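Local coordinates for putative aldolase (Bacteroides vulgatus ATCC 8482, PDB 3DXI), which is a putative aldolase of the HMGL-like family, folded as a TIM barrel, whose precise function is not established, at residues I108-I113 with A141-F146; G131-Y136 with C161-F166. One frame throughout, in Å; residues are numbered along the deposited sequence.

Contact 1 of 2, residues I108-I113 with A141-F146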
loop_
_atom_site.group_PDB
_atom_site.type_symbol
_atom_site.label_atom_id
_atom_site.label_comp_id
_atom_site.label_asym_id
_atom_site.label_seq_id
_atom_site.Cartn_x
_atom_site.Cartn_y
_atom_site.Cartn_z
ATOM N N ILE A 108 -11.348 -17.565 15.261
ATOM C CA ILE A 108 -11.242 -17.602 16.716
ATOM C C ILE A 108 -10.742 -16.343 17.415
ATOM O O ILE A 108 -9.774 -15.714 16.983
ATOM C CB ILE A 108 -10.295 -18.749 17.140
ATOM C CG1 ILE A 108 -10.715 -20.054 16.460
ATOM C CG2 ILE A 108 -10.295 -18.897 18.657
ATOM C CD1 ILE A 108 -9.682 -21.158 16.564
ATOM N N ASP A 109 -11.407 -15.996 18.512
ATOM C CA ASP A 109 -10.993 -14.868 19.335
ATOM C C ASP A 109 -10.064 -15.552 20.341
ATOM O O ASP A 109 -10.480 -16.496 21.016
ATOM C CB ASP A 109 -12.189 -14.257 20.074
ATOM C CG ASP A 109 -11.788 -13.116 21.004
ATOM O OD1 ASP A 109 -10.712 -13.196 21.632
ATOM O OD2 ASP A 109 -12.561 -12.145 21.122
ATOM N N PRO A 110 -8.800 -15.097 20.444
ATOM C CA PRO A 110 -7.803 -15.670 21.365
ATOM C C PRO A 110 -8.316 -15.979 22.775
ATOM O O PRO A 110 -7.803 -16.865 23.462
ATOM C CB PRO A 110 -6.675 -14.632 21.355
ATOM C CG PRO A 110 -7.365 -13.366 20.960
ATOM C CD PRO A 110 -8.311 -13.828 19.882
ATOM N N GLN A 111 -9.336 -15.240 23.192
ATOM C CA GLN A 111 -9.966 -15.418 24.497
ATOM C C GLN A 111 -10.635 -16.796 24.615
ATOM O O GLN A 111 -10.755 -17.345 25.714
ATOM C CB GLN A 111 -11.010 -14.316 24.692
ATOM C CG GLN A 111 -11.999 -14.544 25.824
ATOM C CD GLN A 111 -11.653 -13.767 27.074
ATOM O OE1 GLN A 111 -11.329 -12.578 27.014
ATOM N NE2 GLN A 111 -11.739 -14.429 28.218
ATOM N N ASN A 112 -11.052 -17.345 23.476
ATOM C CA ASN A 112 -11.733 -18.640 23.414
ATOM C C ASN A 112 -10.900 -19.758 22.781
ATOM O O ASN A 112 -11.452 -20.730 22.264
ATOM C CB ASN A 112 -13.027 -18.481 22.614
ATOM C CG ASN A 112 -13.895 -17.366 23.138
ATOM O OD1 ASN A 112 -14.388 -16.535 22.373
ATOM N ND2 ASN A 112 -14.092 -17.338 24.449
ATOM N N ILE A 113 -9.580 -19.630 22.822
ATOM C CA ILE A 113 -8.709 -20.637 22.225
ATOM C C ILE A 113 -8.957 -22.055 22.763
ATOM O O ILE A 113 -9.031 -23.008 21.985
ATOM C CB ILE A 113 -7.209 -20.247 22.406
ATOM C CG1 ILE A 113 -6.327 -21.119 21.507
ATOM C CG2 ILE A 113 -6.797 -20.370 23.861
ATOM C CD1 ILE A 113 -6.577 -20.899 20.024
ATOM N N ALA A 141 1.011 -10.881 22.674
ATOM C CA ALA A 141 2.172 -10.708 23.557
ATOM C C ALA A 141 1.840 -10.333 24.997
ATOM O O ALA A 141 2.558 -10.717 25.927
ATOM C CB ALA A 141 3.121 -9.661 22.963
ATOM N N GLU A 142 0.756 -9.590 25.186
ATOM C CA GLU A 142 0.381 -9.154 26.520
ATOM C C GLU A 142 -0.721 -9.989 27.153
ATOM O O GLU A 142 -1.226 -9.651 28.222
ATOM C CB GLU A 142 0.007 -7.670 26.482
ATOM C CG GLU A 142 1.057 -6.843 25.734
ATOM C CD GLU A 142 1.245 -5.439 26.285
ATOM O OE1 GLU A 142 0.278 -4.641 26.245
ATOM O OE2 GLU A 142 2.371 -5.137 26.752
HETATM N N MSE A 143 -1.094 -11.080 26.493
HETATM C CA MSE A 143 -2.105 -11.981 27.037
HETATM C C MSE A 143 -1.337 -13.059 27.777
HETATM O O MSE A 143 -0.692 -13.918 27.165
HETATM C CB MSE A 143 -2.937 -12.613 25.930
HETATM C CG MSE A 143 -4.051 -11.725 25.431
HETATM SE SE MSE A 143 -5.022 -12.568 24.007
HETATM C CE MSE A 143 -6.220 -13.655 25.056
ATOM N N ASN A 144 -1.406 -13.011 29.099
ATOM C CA ASN A 144 -0.682 -13.958 29.922
ATOM C C ASN A 144 -1.088 -15.409 29.714
ATOM O O ASN A 144 -2.255 -15.773 29.847
ATOM C CB ASN A 144 -0.823 -13.569 31.391
ATOM C CG ASN A 144 0.508 -13.540 32.105
ATOM O OD1 ASN A 144 1.075 -14.589 32.429
ATOM N ND2 ASN A 144 1.030 -12.338 32.337
ATOM N N GLY A 145 -0.100 -16.228 29.367
ATOM C CA GLY A 145 -0.332 -17.643 29.151
ATOM C C GLY A 145 -0.998 -18.026 27.845
ATOM O O GLY A 145 -1.343 -19.190 27.658
ATOM N N PHE A 146 -1.185 -17.075 26.935
ATOM C CA PHE A 146 -1.828 -17.407 25.667
ATOM C C PHE A 146 -0.934 -18.277 24.789
ATOM O O PHE A 146 -1.339 -19.352 24.360
ATOM C CB PHE A 146 -2.212 -16.151 24.884
ATOM C CG PHE A 146 -2.699 -16.449 23.492
ATOM C CD1 PHE A 146 -3.890 -17.138 23.295
ATOM C CD2 PHE A 146 -1.931 -16.106 22.385
ATOM C CE1 PHE A 146 -4.311 -17.490 22.018
ATOM C CE2 PHE A 146 -2.339 -16.453 21.102
ATOM C CZ PHE A 146 -3.534 -17.149 20.918
#
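Pro110 meets Met143 and Phe146 chiefly through CB. Its CB lies 3.7 Å from the SE of Met143, a selenomethionine, and 3.8 Å from Phe146 CE1. Pro110 CG also meets the selenium, 3.9 Å from Met143 SE, and the two side chains cross at about a right angle. Against Phe146 the approach is an off-centre CH-pi contact: Pro110 CB is 4.2 Å from the ring centroid, 30° off the ring normal. Ile113, the first residue of helix 113-124, reaches the edge of the Phe146 ring, its CB near the ring plane, 4.0 Å from Phe146 CE1. Met143 ends in a bend (chi3 83°), which places CE 4.0 Å from Gln111 N, beside the backbone that follows the proline.

Each side is shaped by its own chain. Gln111 N reaches Asp109 OD1 on its anti side, somewhat out of the carboxylate plane, in a nearly straight 2.9 Å bond that makes an Asx turn. Across from it, a type II turn from Met143 to Phe146 places both of its end residues against the proline, with Gly145 at positive phi inside it. Val134 touches Pro110 and Phe146, while the Trp140 ring meets that of Phe146. No hydrogen bond spans the two segments; apolar packing joins the loop and first helical residue on one side to the turn on the other, and the polar bonds here order each side from within.

Contact 2 of 2, residues G131-Y136 with C161-F166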
loop_
_atom_site.group_PDB
_atom_site.type_symbol
_atom_site.label_atom_id
_atom_site.label_comp_id
_atom_site.label_asym_id
_atom_site.label_seq_id
_atom_site.Cartn_x
_atom_site.Cartn_y
_atom_site.Cartn_z
ATOM N N GLY A 131 -7.865 -25.538 10.303
ATOM C CA GLY A 131 -7.115 -24.299 10.362
ATOM C C GLY A 131 -7.617 -23.363 11.451
ATOM O O GLY A 131 -8.825 -23.188 11.628
ATOM N N PHE A 132 -6.687 -22.775 12.198
ATOM C CA PHE A 132 -7.034 -21.829 13.253
ATOM C C PHE A 132 -6.733 -20.418 12.741
ATOM O O PHE A 132 -5.576 -20.097 12.461
ATOM C CB PHE A 132 -6.183 -22.043 14.521
ATOM C CG PHE A 132 -6.554 -23.255 15.337
ATOM C CD1 PHE A 132 -6.706 -23.146 16.720
ATOM C CD2 PHE A 132 -6.682 -24.507 14.752
ATOM C CE1 PHE A 132 -6.979 -24.268 17.503
ATOM C CE2 PHE A 132 -6.955 -25.635 15.525
ATOM C CZ PHE A 132 -7.102 -25.517 16.902
ATOM N N ASN A 133 -7.763 -19.588 12.602
ATOM C CA ASN A 133 -7.562 -18.205 12.181
ATOM C C ASN A 133 -7.803 -17.376 13.435
ATOM O O ASN A 133 -8.928 -16.950 13.710
ATOM C CB ASN A 133 -8.543 -17.825 11.068
ATOM C CG ASN A 133 -7.983 -18.108 9.674
ATOM O OD1 ASN A 133 -7.426 -19.182 9.418
ATOM N ND2 ASN A 133 -8.132 -17.143 8.768
ATOM N N VAL A 134 -6.737 -17.178 14.208
ATOM C CA VAL A 134 -6.812 -16.438 15.467
ATOM C C VAL A 134 -6.681 -14.929 15.298
ATOM O O VAL A 134 -5.693 -14.429 14.769
ATOM C CB VAL A 134 -5.745 -16.947 16.458
ATOM C CG1 VAL A 134 -5.888 -16.230 17.807
ATOM C CG2 VAL A 134 -5.889 -18.464 16.629
HETATM N N MSE A 135 -7.694 -14.216 15.775
HETATM C CA MSE A 135 -7.755 -12.764 15.672
HETATM C C MSE A 135 -6.917 -12.013 16.695
HETATM O O MSE A 135 -6.405 -12.591 17.649
HETATM C CB MSE A 135 -9.208 -12.314 15.806
HETATM C CG MSE A 135 -10.176 -13.196 15.047
HETATM SE SE MSE A 135 -12.037 -12.700 15.256
HETATM C CE MSE A 135 -12.122 -12.485 17.169
ATOM N N TYR A 136 -6.789 -10.708 16.463
ATOM C CA TYR A 136 -6.058 -9.792 17.330
ATOM C C TYR A 136 -4.636 -10.200 17.688
ATOM O O TYR A 136 -4.275 -10.226 18.863
ATOM C CB TYR A 136 -6.845 -9.560 18.620
ATOM C CG TYR A 136 -8.335 -9.436 18.406
ATOM C CD1 TYR A 136 -8.861 -8.523 17.491
ATOM C CD2 TYR A 136 -9.219 -10.242 19.113
ATOM C CE1 TYR A 136 -10.240 -8.420 17.286
ATOM C CE2 TYR A 136 -10.586 -10.148 18.921
ATOM C CZ TYR A 136 -11.093 -9.239 18.008
ATOM O OH TYR A 136 -12.455 -9.158 17.825
ATOM N N CYS A 161 -3.138 -19.656 11.644
ATOM C CA CYS A 161 -3.093 -18.383 10.924
ATOM C C CYS A 161 -3.158 -17.144 11.820
ATOM O O CYS A 161 -4.118 -16.962 12.569
ATOM C CB CYS A 161 -4.238 -18.349 9.907
ATOM S SG CYS A 161 -4.232 -16.921 8.803
HETATM N N MSE A 162 -2.126 -16.304 11.753
HETATM C CA MSE A 162 -2.087 -15.074 12.545
HETATM C C MSE A 162 -2.841 -13.991 11.774
HETATM O O MSE A 162 -2.473 -13.655 10.651
HETATM C CB MSE A 162 -0.637 -14.636 12.781
HETATM C CG MSE A 162 0.258 -15.727 13.354
HETATM SE SE MSE A 162 2.053 -15.090 13.651
HETATM C CE MSE A 162 2.575 -14.774 11.815
ATOM N N VAL A 163 -3.894 -13.445 12.376
ATOM C CA VAL A 163 -4.707 -12.427 11.712
ATOM C C VAL A 163 -4.476 -10.984 12.166
ATOM O O VAL A 163 -4.683 -10.637 13.330
ATOM C CB VAL A 163 -6.206 -12.757 11.870
ATOM C CG1 VAL A 163 -7.058 -11.743 11.117
ATOM C CG2 VAL A 163 -6.473 -14.165 11.359
ATOM N N ASP A 164 -4.044 -10.156 11.218
ATOM C CA ASP A 164 -3.789 -8.734 11.435
ATOM C C ASP A 164 -5.170 -8.066 11.430
ATOM O O ASP A 164 -5.508 -7.314 10.522
ATOM C CB ASP A 164 -2.903 -8.221 10.288
ATOM C CG ASP A 164 -2.703 -6.713 10.303
ATOM O OD1 ASP A 164 -2.726 -6.100 11.392
ATOM O OD2 ASP A 164 -2.496 -6.143 9.206
ATOM N N SER A 165 -5.955 -8.366 12.463
ATOM C CA SER A 165 -7.329 -7.875 12.609
ATOM C C SER A 165 -7.581 -6.389 12.389
ATOM O O SER A 165 -8.527 -6.016 11.694
ATOM C CB SER A 165 -7.878 -8.282 13.981
ATOM O OG SER A 165 -8.073 -9.686 14.060
ATOM N N PHE A 166 -6.740 -5.543 12.971
ATOM C CA PHE A 166 -6.912 -4.102 12.840
ATOM C C PHE A 166 -6.219 -3.500 11.621
ATOM O O PHE A 166 -6.515 -2.368 11.228
ATOM C CB PHE A 166 -6.405 -3.408 14.109
ATOM C CG PHE A 166 -7.068 -3.889 15.368
ATOM C CD1 PHE A 166 -8.455 -3.848 15.500
ATOM C CD2 PHE A 166 -6.309 -4.384 16.422
ATOM C CE1 PHE A 166 -9.075 -4.291 16.665
ATOM C CE2 PHE A 166 -6.919 -4.829 17.587
ATOM C CZ PHE A 166 -8.305 -4.782 17.711
#
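Ser165 and Tyr136 join the loops that leave two parallel strands. From Ser165 CB, 3.7 Å from Tyr136 CD1, the side chain leads to OG, set beside its own backbone N (chi1 -69°). There OG accepts an almost straight bond from Tyr136 N, 2.9 Å long, and lies 3.4 Å from Met135 CB. That same Met135 CB stands over the centre of the Tyr136 ring. Farther along, Phe166 CZ comes within 3.8 Å of Tyr136 CD1; the two ring planes are 24° apart but slid so far that they barely overlap.

Upstream, the pairing is that of a parallel ladder. Cys161 N binds Phe132 O at 2.6 Å, Val134 N binds Cys161 O, and Val163 N binds Val134 O, so strand 161-163 alternately gives and accepts. Asn133 and Cys161 share one face of the sheet, where Asn133 OD1 lies 3.3 Å from Cys161 CB; Val134 and Met162 occupy the other. Val163 CB and CG2 both rest against Val134 O, the carbonyl that its own N-H engages.

The axes of 131-134 and 161-163 approach to 5.0 Å, with their directions 18° apart, as neighbours in the closed eight-stranded barrel. Strand 103-108 continues the sheet beyond Asn133, Arg105 touches Asn133 and Cys161, and helix 113-124 packs on Phe132 from the outer layer.

From the N terminus, the chain leaves strand 103-108 through residues 108-113, one side of contact 1, and enters helix 113-124. It returns along strand 129-134 into 131-136, the first side of contact 2. Residues 141-146 then close contact 1, and 161-166, the end of strand 159-163 and the loop after it, close contact 2, so the two loops cross rather than nest. Their centres are about 11 Å apart. They meet directly where Ile108 O lies 2.8 Å from Met135 N and Ile108 N lies 2.9 Å from Asn133 O, both probable hydrogen bonds. Segment 131-136 lies between 108-113 and 161-166, also touched by Phe146; together the contacts join three consecutive barrel strands and their loops.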